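Local coordinates for protein nucleoporin NUP82 (Chaetomium thermophilum, PDB 5CWW) that probably serves as a structural component of the nuclear pore complex and a docking partner for transport factors, represented here by its N-terminal beta-propeller domain, at residues K390-K398 and W489-Y500; N421-C429 and V437-G445. All blocks are in the same frame, centred on the assembly; numbering follows the deposited sequence.

Interaction 1 (K390-K398 and W489-Y500); sequences KDIYVIGEK and WPMFSEDATSPY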
loop_
_atom_site.group_PDB
_atom_site.type_symbol
_atom_site.label_atom_id
_atom_site.label_comp_id
_atom_site.label_asym_id
_atom_site.label_seq_id
_atom_site.Cartn_x
_atom_site.Cartn_y
_atom_site.Cartn_z
ATOM N N LYS B 390 10.142 1.822 1.889
ATOM C CA LYS B 390 10.137 1.014 0.676
ATOM C C LYS B 390 9.178 -0.168 0.767
ATOM O O LYS B 390 8.782 -0.727 -0.254
ATOM C CB LYS B 390 11.555 0.523 0.372
ATOM C CG LYS B 390 12.477 1.620 -0.149
ATOM C CD LYS B 390 12.088 2.057 -1.563
ATOM C CE LYS B 390 12.660 3.416 -1.932
ATOM N NZ LYS B 390 14.146 3.413 -1.936
ATOM N N ASP B 391 8.800 -0.550 1.982
ATOM C CA ASP B 391 7.809 -1.607 2.145
ATOM C C ASP B 391 7.068 -1.484 3.466
ATOM O O ASP B 391 7.528 -0.823 4.397
ATOM C CB ASP B 391 8.468 -2.984 2.059
ATOM C CG ASP B 391 7.518 -4.056 1.545
ATOM O OD1 ASP B 391 6.298 -3.799 1.472
ATOM O OD2 ASP B 391 7.991 -5.167 1.224
ATOM N N ILE B 392 5.908 -2.126 3.528
ATOM C CA ILE B 392 5.102 -2.159 4.736
ATOM C C ILE B 392 4.525 -3.558 4.898
ATOM O O ILE B 392 4.126 -4.192 3.920
ATOM C CB ILE B 392 3.969 -1.109 4.702
ATOM C CG1 ILE B 392 3.163 -1.151 6.003
ATOM C CG2 ILE B 392 3.069 -1.321 3.478
ATOM C CD1 ILE B 392 2.212 0.014 6.180
ATOM N N TYR B 393 4.503 -4.041 6.135
ATOM C CA TYR B 393 3.999 -5.373 6.441
ATOM C C TYR B 393 3.250 -5.339 7.762
ATOM O O TYR B 393 3.819 -4.993 8.797
ATOM C CB TYR B 393 5.142 -6.385 6.497
ATOM C CG TYR B 393 4.724 -7.756 6.972
ATOM C CD1 TYR B 393 3.972 -8.593 6.160
ATOM C CD2 TYR B 393 5.089 -8.216 8.229
ATOM C CE1 TYR B 393 3.589 -9.850 6.592
ATOM C CE2 TYR B 393 4.714 -9.471 8.668
ATOM C CZ TYR B 393 3.964 -10.283 7.846
ATOM O OH TYR B 393 3.590 -11.531 8.282
ATOM N N VAL B 394 1.967 -5.680 7.716
ATOM C CA VAL B 394 1.098 -5.546 8.875
ATOM C C VAL B 394 0.578 -6.894 9.349
ATOM O O VAL B 394 -0.020 -7.648 8.587
ATOM C CB VAL B 394 -0.098 -4.631 8.570
ATOM C CG1 VAL B 394 -0.964 -4.443 9.817
ATOM C CG2 VAL B 394 0.392 -3.284 8.061
ATOM N N ILE B 395 0.819 -7.184 10.621
ATOM C CA ILE B 395 0.272 -8.368 11.261
ATOM C C ILE B 395 -0.980 -7.949 12.016
ATOM O O ILE B 395 -0.901 -7.250 13.028
ATOM C CB ILE B 395 1.285 -9.018 12.214
ATOM C CG1 ILE B 395 2.603 -9.279 11.482
ATOM C CG2 ILE B 395 0.725 -10.320 12.774
ATOM C CD1 ILE B 395 3.760 -9.585 12.393
ATOM N N GLY B 396 -2.136 -8.366 11.515
ATOM C CA GLY B 396 -3.398 -7.953 12.093
ATOM C C GLY B 396 -3.607 -8.513 13.485
ATOM O O GLY B 396 -3.116 -9.595 13.812
ATOM N N GLU B 397 -4.330 -7.763 14.310
ATOM C CA GLU B 397 -4.767 -8.253 15.608
ATOM C C GLU B 397 -5.498 -9.572 15.423
ATOM O O GLU B 397 -6.167 -9.773 14.409
ATOM C CB GLU B 397 -5.678 -7.237 16.294
ATOM C CG GLU B 397 -6.878 -6.824 15.442
ATOM C CD GLU B 397 -7.985 -6.181 16.249
ATOM O OE1 GLU B 397 -8.327 -6.710 17.326
ATOM O OE2 GLU B 397 -8.519 -5.150 15.798
ATOM N N LYS B 398 -5.371 -10.466 16.395
ATOM C CA LYS B 398 -6.070 -11.742 16.343
ATOM C C LYS B 398 -7.227 -11.728 17.336
ATOM O O LYS B 398 -7.134 -11.082 18.379
ATOM C CB LYS B 398 -5.112 -12.894 16.641
ATOM C CG LYS B 398 -3.915 -12.951 15.699
ATOM C CD LYS B 398 -3.266 -14.330 15.676
ATOM C CE LYS B 398 -4.097 -15.344 14.894
ATOM N NZ LYS B 398 -4.271 -14.957 13.464
ATOM N N TRP B 489 15.691 -1.349 -3.040
ATOM C CA TRP B 489 14.301 -1.681 -2.749
ATOM C C TRP B 489 14.213 -2.975 -1.949
ATOM O O TRP B 489 13.954 -4.041 -2.509
ATOM C CB TRP B 489 13.499 -1.811 -4.046
ATOM C CG TRP B 489 12.952 -0.514 -4.545
ATOM C CD1 TRP B 489 13.608 0.421 -5.292
ATOM C CD2 TRP B 489 11.629 -0.008 -4.337
ATOM N NE1 TRP B 489 12.775 1.481 -5.559
ATOM C CE2 TRP B 489 11.555 1.243 -4.984
ATOM C CE3 TRP B 489 10.502 -0.488 -3.664
ATOM C CZ2 TRP B 489 10.396 2.017 -4.977
ATOM C CZ3 TRP B 489 9.354 0.283 -3.658
ATOM C CH2 TRP B 489 9.309 1.522 -4.312
ATOM N N PRO B 490 14.438 -2.890 -0.630
ATOM C CA PRO B 490 14.283 -4.084 0.208
ATOM C C PRO B 490 12.809 -4.463 0.349
ATOM O O PRO B 490 11.952 -3.581 0.273
ATOM C CB PRO B 490 14.897 -3.656 1.545
ATOM C CG PRO B 490 14.735 -2.172 1.576
ATOM C CD PRO B 490 14.865 -1.713 0.150
ATOM N N MET B 491 12.523 -5.748 0.550
ATOM C CA MET B 491 11.148 -6.245 0.545
ATOM C C MET B 491 10.831 -7.113 1.757
ATOM O O MET B 491 11.678 -7.868 2.222
ATOM C CB MET B 491 10.891 -7.056 -0.724
ATOM C CG MET B 491 11.115 -6.293 -2.016
ATOM S SD MET B 491 11.128 -7.396 -3.444
ATOM C CE MET B 491 12.745 -8.145 -3.273
ATOM N N PHE B 492 9.602 -7.005 2.252
ATOM C CA PHE B 492 9.094 -7.925 3.266
ATOM C C PHE B 492 8.563 -9.198 2.610
ATOM O O PHE B 492 8.086 -9.168 1.475
ATOM C CB PHE B 492 7.976 -7.275 4.088
ATOM C CG PHE B 492 8.460 -6.376 5.193
ATOM C CD1 PHE B 492 9.432 -6.799 6.086
ATOM C CD2 PHE B 492 7.926 -5.104 5.346
ATOM C CE1 PHE B 492 9.866 -5.969 7.108
ATOM C CE2 PHE B 492 8.355 -4.272 6.366
ATOM C CZ PHE B 492 9.327 -4.707 7.249
ATOM N N SER B 493 8.653 -10.311 3.331
ATOM C CA SER B 493 8.007 -11.558 2.931
ATOM C C SER B 493 7.453 -12.253 4.165
ATOM O O SER B 493 8.115 -12.293 5.200
ATOM C CB SER B 493 8.988 -12.484 2.213
ATOM O OG SER B 493 9.571 -11.849 1.094
ATOM N N GLU B 494 6.254 -12.813 4.057
ATOM C CA GLU B 494 5.641 -13.495 5.191
ATOM C C GLU B 494 6.235 -14.889 5.366
ATOM O O GLU B 494 6.663 -15.519 4.400
ATOM C CB GLU B 494 4.122 -13.583 5.021
ATOM C CG GLU B 494 3.415 -14.240 6.207
ATOM C CD GLU B 494 1.902 -14.188 6.105
ATOM O OE1 GLU B 494 1.383 -13.611 5.124
ATOM O OE2 GLU B 494 1.231 -14.728 7.013
ATOM N N ASP B 495 6.259 -15.359 6.610
ATOM C CA ASP B 495 6.690 -16.718 6.919
ATOM C C ASP B 495 5.491 -17.658 6.907
ATOM O O ASP B 495 4.442 -17.348 7.473
ATOM C CB ASP B 495 7.390 -16.766 8.276
ATOM C CG ASP B 495 7.856 -18.161 8.641
ATOM O OD1 ASP B 495 7.058 -18.920 9.228
ATOM O OD2 ASP B 495 9.023 -18.494 8.344
ATOM N N ALA B 496 5.653 -18.806 6.260
ATOM C CA ALA B 496 4.564 -19.759 6.076
ATOM C C ALA B 496 4.067 -20.384 7.380
ATOM O O ALA B 496 2.920 -20.824 7.454
ATOM C CB ALA B 496 5.001 -20.855 5.119
ATOM N N THR B 497 4.919 -20.428 8.400
ATOM C CA THR B 497 4.589 -21.145 9.635
ATOM C C THR B 497 4.013 -20.239 10.723
ATOM O O THR B 497 3.306 -20.710 11.612
ATOM C CB THR B 497 5.823 -21.870 10.216
ATOM O OG1 THR B 497 6.728 -20.915 10.786
ATOM C CG2 THR B 497 6.537 -22.673 9.135
ATOM N N SER B 498 4.318 -18.948 10.656
ATOM C CA SER B 498 3.830 -18.000 11.656
ATOM C C SER B 498 3.726 -16.581 11.100
ATOM O O SER B 498 4.636 -16.123 10.414
ATOM C CB SER B 498 4.748 -17.999 12.875
ATOM O OG SER B 498 4.425 -16.928 13.742
ATOM N N PRO B 499 2.622 -15.873 11.401
ATOM C CA PRO B 499 2.531 -14.485 10.933
ATOM C C PRO B 499 3.532 -13.572 11.638
ATOM O O PRO B 499 3.879 -12.513 11.110
ATOM C CB PRO B 499 1.095 -14.075 11.289
ATOM C CG PRO B 499 0.391 -15.330 11.694
ATOM C CD PRO B 499 1.439 -16.266 12.183
ATOM N N TYR B 500 3.985 -13.987 12.819
ATOM C CA TYR B 500 4.837 -13.146 13.651
ATOM C C TYR B 500 6.310 -13.332 13.320
ATOM O O TYR B 500 7.178 -12.766 13.980
ATOM C CB TYR B 500 4.567 -13.433 15.129
ATOM C CG TYR B 500 3.172 -13.018 15.528
ATOM C CD1 TYR B 500 2.862 -11.681 15.740
ATOM C CD2 TYR B 500 2.158 -13.954 15.656
ATOM C CE1 TYR B 500 1.582 -11.290 16.086
ATOM C CE2 TYR B 500 0.875 -13.574 16.003
ATOM C CZ TYR B 500 0.592 -12.240 16.215
ATOM O OH TYR B 500 -0.684 -11.856 16.558
HETATM O O HOH W 1 -1.096 -9.073 15.742
#
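Lys-390 lies across one face of the Trp-489 indole. Lys-390 CD sits 3.5 Å from the centroid of the Trp-489 six-membered ring, in a CH-pi contact. The chain bends at chi2 (-70°) and again at chi4, which carries Lys-390 NZ over the five-membered ring of Trp-489, 4.5 Å from its centroid, as a cation-pi pair. NZ also bonds to Thr-433 OG1 and Gly-488 O.

Asp-391 reaches the other strand with its carboxylate. Phe-492 N donates to Asp-391 OD2 over 2.7 Å in a nearly straight bond (174°), meeting it on the anti side and out of the carboxylate plane. The other oxygen, OD1, takes Ile-392 N.

Phe-492 CD2 presses on Tyr-393 CB at 3.3 Å. The two rings meet obliquely. Tyr-393 OH donates to Pro-499 O over 3.0 Å, in the carbonyl plane and on a lone pair. Ile-395 CG2 lies over one face of the Tyr-500 ring, 4.0 Å from its centroid. Water 1 joins Gly-396 O to Tyr-500 OH, which also bonds Leu-423 N.

Further out, Arg-47 makes a salt bridge to Asp-391 OD2 and bonds Phe-492 O. Phe-502 packs on both Tyr-393 and Phe-492.

Strands 389-395 and 491-494 are outermost in two separate sheets, and their short segments run 25° apart. Each direct hydrogen bond between the two segments pairs a side chain with the backbone, and apolar side chains pack between these bonds, consistent with neighbouring blades of a propeller. The Arg-47 charge would probably help keep buried Asp-391 ionised, and so a strong acceptor for Phe-492 N.

Interaction 2 (N421-C429 and V437-G445); sequences NGLSLNIIC and VKICLDIDG
Ile-428 and Cys-440 form a hydrogen-bonded antiparallel pair of the hairpin. Ile-428 N donates to Cys-440 O, and Cys-440 N returns a bond to Ile-428 O, each 2.9 Å long. Ile-427 with Leu-441 and Cys-429 with Ile-439 are the flanking non-hydrogen-bonded pairs. Asp-442 N donates to Asn-426 O, while Asn-426 N reaches Asp-442 O through water 2.

One side-chain bond is added beside these. Asn-426 ND2 donates to Asp-442 OD2 over 3.0 Å (162°), using the anti lone pair of the carboxylate. The two groups lie side by side and nearly coplanar, 18° apart. Asp-442 CG is anti to its own backbone N (chi1 -179°), which brings OD2 alongside the amide. Asn-426 OD1 accepts from Glu-397 N, Asp-442 OD2 also from Val-446 N, and Asp-442 OD1 from Gly-445 N in an Asx motif.

Most of the closer apolar contacts lie on the face of Ile-427, Cys-429, Ile-439 and Leu-441. Ile-427 CG2 meets Ile-439 CG2 at 3.7 Å, and Ile-427 CG1 meets Leu-441 CD2 at 3.9 Å. Ile-439 CD1 comes to 3.6 Å from Cys-429 SG. Phe-502 and helix 518-526 cover this side.

Leu-441 and Ile-443 also pack on apolar side chains of another protein chain. The Asn-426 and Asp-442 side chains are held by two and three bonds, which should fix their rotation beside the paired strands.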
loop_
_atom_site.group_PDB
_atom_site.type_symbol
_atom_site.label_atom_id
_atom_site.label_comp_id
_atom_site.label_asym_id
_atom_site.label_seq_id
_atom_site.Cartn_x
_atom_site.Cartn_y
_atom_site.Cartn_z
ATOM N N ASN B 421 -3.852 -17.844 17.378
ATOM C CA ASN B 421 -3.454 -17.334 18.685
ATOM C C ASN B 421 -2.233 -16.425 18.579
ATOM O O ASN B 421 -1.209 -16.810 18.015
ATOM C CB ASN B 421 -3.164 -18.489 19.644
ATOM C CG ASN B 421 -2.900 -18.019 21.061
ATOM O OD1 ASN B 421 -3.384 -16.966 21.477
ATOM N ND2 ASN B 421 -2.132 -18.800 21.810
ATOM N N GLY B 422 -2.347 -15.220 19.130
ATOM C CA GLY B 422 -1.280 -14.241 19.042
ATOM C C GLY B 422 -1.607 -12.969 19.799
ATOM O O GLY B 422 -2.229 -13.019 20.857
ATOM N N LEU B 423 -1.198 -11.831 19.248
ATOM C CA LEU B 423 -1.357 -10.546 19.921
ATOM C C LEU B 423 -2.644 -9.838 19.513
ATOM O O LEU B 423 -2.952 -9.714 18.323
ATOM C CB LEU B 423 -0.157 -9.644 19.617
ATOM C CG LEU B 423 -0.112 -8.301 20.355
ATOM C CD1 LEU B 423 0.085 -8.508 21.850
ATOM C CD2 LEU B 423 0.989 -7.419 19.785
ATOM N N SER B 424 -3.379 -9.345 20.504
ATOM C CA SER B 424 -4.631 -8.634 20.260
ATOM C C SER B 424 -4.395 -7.188 19.817
ATOM O O SER B 424 -5.174 -6.296 20.151
ATOM C CB SER B 424 -5.502 -8.658 21.517
ATOM O OG SER B 424 -4.816 -8.099 22.624
ATOM N N LEU B 425 -3.323 -6.964 19.061
ATOM C CA LEU B 425 -3.004 -5.643 18.534
ATOM C C LEU B 425 -2.423 -5.774 17.139
ATOM O O LEU B 425 -1.696 -6.725 16.849
ATOM C CB LEU B 425 -1.996 -4.918 19.429
ATOM C CG LEU B 425 -2.352 -4.626 20.887
ATOM C CD1 LEU B 425 -1.107 -4.145 21.605
ATOM C CD2 LEU B 425 -3.460 -3.591 20.992
ATOM N N ASN B 426 -2.739 -4.821 16.272
ATOM C CA ASN B 426 -2.082 -4.744 14.979
ATOM C C ASN B 426 -0.613 -4.392 15.169
ATOM O O ASN B 426 -0.271 -3.546 16.000
ATOM C CB ASN B 426 -2.756 -3.715 14.069
ATOM C CG ASN B 426 -4.229 -3.995 13.861
ATOM O OD1 ASN B 426 -4.606 -5.048 13.345
ATOM N ND2 ASN B 426 -5.072 -3.043 14.241
ATOM N N ILE B 427 0.252 -5.062 14.417
ATOM C CA ILE B 427 1.668 -4.734 14.395
ATOM C C ILE B 427 2.020 -4.234 13.003
ATOM O O ILE B 427 1.881 -4.960 12.017
ATOM C CB ILE B 427 2.553 -5.940 14.764
ATOM C CG1 ILE B 427 2.107 -6.532 16.106
ATOM C CG2 ILE B 427 4.018 -5.516 14.829
ATOM C CD1 ILE B 427 2.838 -7.802 16.508
ATOM N N ILE B 428 2.452 -2.982 12.932
ATOM C CA ILE B 428 2.803 -2.358 11.667
ATOM C C ILE B 428 4.320 -2.328 11.532
ATOM O O ILE B 428 5.015 -1.669 12.309
ATOM C CB ILE B 428 2.220 -0.932 11.555
ATOM C CG1 ILE B 428 0.690 -0.985 11.478
ATOM C CG2 ILE B 428 2.732 -0.225 10.301
ATOM C CD1 ILE B 428 -0.020 -1.214 12.796
ATOM N N CYS B 429 4.823 -3.070 10.551
ATOM C CA CYS B 429 6.255 -3.165 10.301
ATOM C C CYS B 429 6.618 -2.328 9.078
ATOM O O CYS B 429 5.963 -2.426 8.035
ATOM C CB CYS B 429 6.669 -4.624 10.105
ATOM S SG CYS B 429 6.130 -5.724 11.444
ATOM N N VAL B 437 14.389 -1.516 9.868
ATOM C CA VAL B 437 13.064 -2.043 10.170
ATOM C C VAL B 437 12.524 -1.381 11.427
ATOM O O VAL B 437 13.241 -1.225 12.416
ATOM C CB VAL B 437 13.084 -3.571 10.370
ATOM C CG1 VAL B 437 11.692 -4.090 10.718
ATOM C CG2 VAL B 437 13.608 -4.261 9.119
ATOM N N LYS B 438 11.255 -0.995 11.379
ATOM C CA LYS B 438 10.597 -0.365 12.511
ATOM C C LYS B 438 9.339 -1.144 12.868
ATOM O O LYS B 438 8.478 -1.368 12.018
ATOM C CB LYS B 438 10.265 1.092 12.190
ATOM C CG LYS B 438 9.871 1.919 13.401
ATOM C CD LYS B 438 9.695 3.390 13.044
ATOM C CE LYS B 438 11.028 4.061 12.733
ATOM N NZ LYS B 438 10.848 5.434 12.197
ATOM N N ILE B 439 9.257 -1.574 14.122
ATOM C CA ILE B 439 8.114 -2.337 14.611
ATOM C C ILE B 439 7.228 -1.434 15.454
ATOM O O ILE B 439 7.631 -0.981 16.527
ATOM C CB ILE B 439 8.555 -3.558 15.446
ATOM C CG1 ILE B 439 9.585 -4.396 14.680
ATOM C CG2 ILE B 439 7.345 -4.401 15.845
ATOM C CD1 ILE B 439 9.094 -4.910 13.337
ATOM N N CYS B 440 6.026 -1.175 14.958
ATOM C CA CYS B 440 5.084 -0.290 15.630
ATOM C C CYS B 440 3.856 -1.051 16.105
ATOM O O CYS B 440 3.410 -1.995 15.452
ATOM C CB CYS B 440 4.663 0.845 14.696
ATOM S SG CYS B 440 6.053 1.744 13.991
ATOM N N LEU B 441 3.310 -0.623 17.239
ATOM C CA LEU B 441 2.115 -1.234 17.801
ATOM C C LEU B 441 0.942 -0.271 17.714
ATOM O O LEU B 441 1.065 0.910 18.044
ATOM C CB LEU B 441 2.348 -1.646 19.253
ATOM C CG LEU B 441 3.486 -2.636 19.502
ATOM C CD1 LEU B 441 3.741 -2.779 21.000
ATOM C CD2 LEU B 441 3.174 -3.989 18.875
ATOM N N ASP B 442 -0.196 -0.787 17.263
ATOM C CA ASP B 442 -1.416 0.001 17.175
ATOM C C ASP B 442 -2.143 -0.014 18.516
ATOM O O ASP B 442 -3.071 -0.795 18.727
ATOM C CB ASP B 442 -2.316 -0.531 16.060
ATOM C CG ASP B 442 -3.587 0.278 15.900
ATOM O OD1 ASP B 442 -3.637 1.422 16.405
ATOM O OD2 ASP B 442 -4.533 -0.227 15.257
ATOM N N ILE B 443 -1.701 0.858 19.416
ATOM C CA ILE B 443 -2.245 0.938 20.767
ATOM C C ILE B 443 -3.677 1.458 20.774
ATOM O O ILE B 443 -4.510 0.999 21.555
ATOM C CB ILE B 443 -1.381 1.864 21.656
ATOM C CG1 ILE B 443 0.081 1.405 21.654
ATOM C CG2 ILE B 443 -1.925 1.920 23.078
ATOM C CD1 ILE B 443 0.293 -0.022 22.124
ATOM N N ASP B 444 -3.960 2.418 19.902
ATOM C CA ASP B 444 -5.263 3.070 19.888
ATOM C C ASP B 444 -6.303 2.223 19.166
ATOM O O ASP B 444 -7.480 2.238 19.524
ATOM C CB ASP B 444 -5.151 4.452 19.245
ATOM C CG ASP B 444 -4.329 5.419 20.084
ATOM O OD1 ASP B 444 -4.342 5.289 21.328
ATOM O OD2 ASP B 444 -3.667 6.304 19.504
ATOM N N GLY B 445 -5.869 1.491 18.148
ATOM C CA GLY B 445 -6.751 0.592 17.428
ATOM C C GLY B 445 -7.430 1.270 16.258
ATOM O O GLY B 445 -8.433 1.962 16.426
HETATM O O HOH W 2 -4.419 -2.720 17.402
#

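Overall arrangement
Interactions 1 and 2 have centres about 11 Å apart and both reach the same sheet, through neighbouring strands 389-395 and 427-432. Tyr-393 O and Cys-429 N, 2.8 Å apart, probably form one of the bonds between these strands. Tyr-500 OH lies 2.7 Å from Leu-423 N, a probable hydrogen bond that ties the far end of 489-500 to 421-429. Phe-492 CE2 also packs on Cys-429 O, at 3.5 Å. Interaction 2 builds the hairpin within the sheet, whereas interaction 1 joins one of its outermost strands, 389-395, to the next sheet in the chain. Another protein chain reaches interaction 2 but does not touch the segments of interaction 1.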